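Local coordinates for protein uridylate-specific endoribonuclease nsp11 (Prrsv 16244b, PDB 5EYI) that probably cleaves viral RNA at uridylates, as the NendoU-family endoribonuclease of the replicase, trimming polyuridine tracts that would alert host dsRNA sensors, at residues G80-V85 with E116-R121. The protein carries 1 engineered substitution. Residues are numbered along the deposited sequence; the frame is centred on the assembly and turned at random.
Sequences GTPGVV and EYLDDR
Pro-82 meets Leu-118 and Asp-119 where a type II beta turn approaches the N-cap of a helix. The turn, Thr-81 to Val-84, is closed by a hydrogen bond from Val-84 N to Thr-81 O, 3.0 Å, with Pro-82 at its second position and Gly-83, phi 76°, at its third. It belongs to the loop between strands 76-78 and 85-93 of the N-terminal domain, whereas 116-121 runs into helix 120-128 of the NendoU domain. The contact therefore joins the two domains, though only 123 Å² is buried.

Followed outward, Leu-118 makes its close contact only at one tip. Leu-118 CB stands 4.5 Å from Pro-82 CG, a loose separation. Leu-118 CG, anti to the carbonyl carbon (chi1 -61°), is 4.8 Å from Gly-80 O and serves mainly as the branch point. Of the two tips, Leu-118 CD2 remains 4.6 Å from Gly-80 O, but Leu-118 CD1 reaches Gly-80 O at 3.9 Å and Pro-82 CD at 4.1 Å. CD1 thus touches both the carbonyl oxygen of the buried Gly-80 and the proline ring, a van der Waals contact.

The Asp-119 side chain runs alongside the Pro-82 ring, antiparallel to it. The carboxylate is held by polar partners elsewhere: OD1 caps the helix by accepting from Glu-122 N, and OD2 is hydrogen-bonded to Tyr-184 OH. Tyr-184 also packs on Pro-82, so one aromatic residue contacts both sides of the domain junction. Asp-119 CG sits between the backbone N and the carbonyl carbon (chi1 58°), and Asp-119 OD2 lies 3.9 Å from Pro-82 CG.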
# COMPACT_ATOMS: atom_id res chain seq x y z
N GLY A 80 -16.17 -21.40 -3.24
CA GLY A 80 -15.22 -21.71 -4.27
C GLY A 80 -14.18 -22.69 -3.74
O GLY A 80 -13.88 -22.71 -2.54
N THR A 81 -13.64 -23.50 -4.65
CA THR A 81 -12.56 -24.41 -4.35
C THR A 81 -11.32 -23.88 -5.06
O THR A 81 -11.36 -23.72 -6.27
CB THR A 81 -12.87 -25.82 -4.86
OG1 THR A 81 -14.10 -26.26 -4.28
CG2 THR A 81 -11.76 -26.82 -4.48
N PRO A 82 -10.23 -23.59 -4.32
CA PRO A 82 -9.00 -23.10 -4.94
C PRO A 82 -8.57 -23.95 -6.15
O PRO A 82 -8.58 -25.18 -6.06
CB PRO A 82 -7.97 -23.25 -3.83
CG PRO A 82 -8.74 -23.19 -2.56
CD PRO A 82 -10.07 -23.81 -2.86
N GLY A 83 -8.24 -23.30 -7.26
CA GLY A 83 -7.78 -24.01 -8.45
C GLY A 83 -8.84 -24.73 -9.28
O GLY A 83 -8.49 -25.32 -10.29
N VAL A 84 -10.11 -24.69 -8.86
CA VAL A 84 -11.19 -25.28 -9.64
C VAL A 84 -12.04 -24.14 -10.21
O VAL A 84 -12.36 -23.19 -9.50
CB VAL A 84 -12.09 -26.18 -8.77
CG1 VAL A 84 -13.18 -26.83 -9.62
CG2 VAL A 84 -11.27 -27.24 -8.04
N VAL A 85 -12.43 -24.28 -11.48
CA VAL A 85 -13.28 -23.29 -12.16
C VAL A 85 -14.69 -23.39 -11.60
O VAL A 85 -15.28 -24.47 -11.63
CB VAL A 85 -13.34 -23.55 -13.68
CG1 VAL A 85 -14.30 -22.58 -14.36
CG2 VAL A 85 -11.94 -23.44 -14.30
N GLU A 116 -14.13 -20.28 8.18
CA GLU A 116 -13.05 -21.24 8.24
C GLU A 116 -12.07 -20.98 7.11
O GLU A 116 -12.43 -20.45 6.05
CB GLU A 116 -13.59 -22.67 8.11
CG GLU A 116 -14.71 -23.03 9.08
CD GLU A 116 -14.30 -22.91 10.54
OE1 GLU A 116 -13.17 -23.32 10.89
OE2 GLU A 116 -15.11 -22.41 11.35
N TYR A 117 -10.83 -21.37 7.33
CA TYR A 117 -9.82 -21.45 6.28
C TYR A 117 -10.26 -22.48 5.25
O TYR A 117 -10.90 -23.46 5.59
CB TYR A 117 -8.47 -21.85 6.87
CG TYR A 117 -7.85 -20.81 7.78
CD1 TYR A 117 -7.39 -19.60 7.27
CD2 TYR A 117 -7.71 -21.05 9.14
CE1 TYR A 117 -6.82 -18.65 8.10
CE2 TYR A 117 -7.14 -20.10 9.98
CZ TYR A 117 -6.69 -18.91 9.46
OH TYR A 117 -6.12 -17.98 10.29
N LEU A 118 -9.95 -22.24 3.99
CA LEU A 118 -10.31 -23.20 2.95
C LEU A 118 -9.38 -24.40 2.96
O LEU A 118 -9.78 -25.48 2.55
CB LEU A 118 -10.33 -22.56 1.56
CG LEU A 118 -11.33 -21.41 1.36
CD1 LEU A 118 -11.35 -20.99 -0.10
CD2 LEU A 118 -12.73 -21.79 1.80
N ASP A 119 -8.15 -24.21 3.42
CA ASP A 119 -7.17 -25.31 3.51
C ASP A 119 -5.98 -24.90 4.38
O ASP A 119 -5.93 -23.76 4.88
CB ASP A 119 -6.73 -25.75 2.10
CG ASP A 119 -6.12 -24.62 1.27
OD1 ASP A 119 -5.54 -23.67 1.82
OD2 ASP A 119 -6.21 -24.69 0.04
N ASP A 120 -5.03 -25.82 4.55
CA ASP A 120 -3.80 -25.55 5.33
C ASP A 120 -2.93 -24.48 4.73
O ASP A 120 -2.26 -23.74 5.46
CB ASP A 120 -2.93 -26.81 5.47
CG ASP A 120 -3.47 -27.79 6.47
OD1 ASP A 120 -4.05 -27.37 7.50
OD2 ASP A 120 -3.27 -29.00 6.23
N ARG A 121 -2.91 -24.40 3.41
CA ARG A 121 -2.12 -23.38 2.74
C ARG A 121 -2.57 -21.96 3.13
O ARG A 121 -1.74 -21.09 3.38
CB ARG A 121 -2.16 -23.58 1.23
CG ARG A 121 -1.04 -22.89 0.49
CD ARG A 121 -1.26 -22.99 -1.01
NE ARG A 121 -0.33 -22.13 -1.75
CZ ARG A 121 -0.45 -21.79 -3.03
NH1 ARG A 121 -1.47 -22.22 -3.78
NH2 ARG A 121 0.47 -21.00 -3.58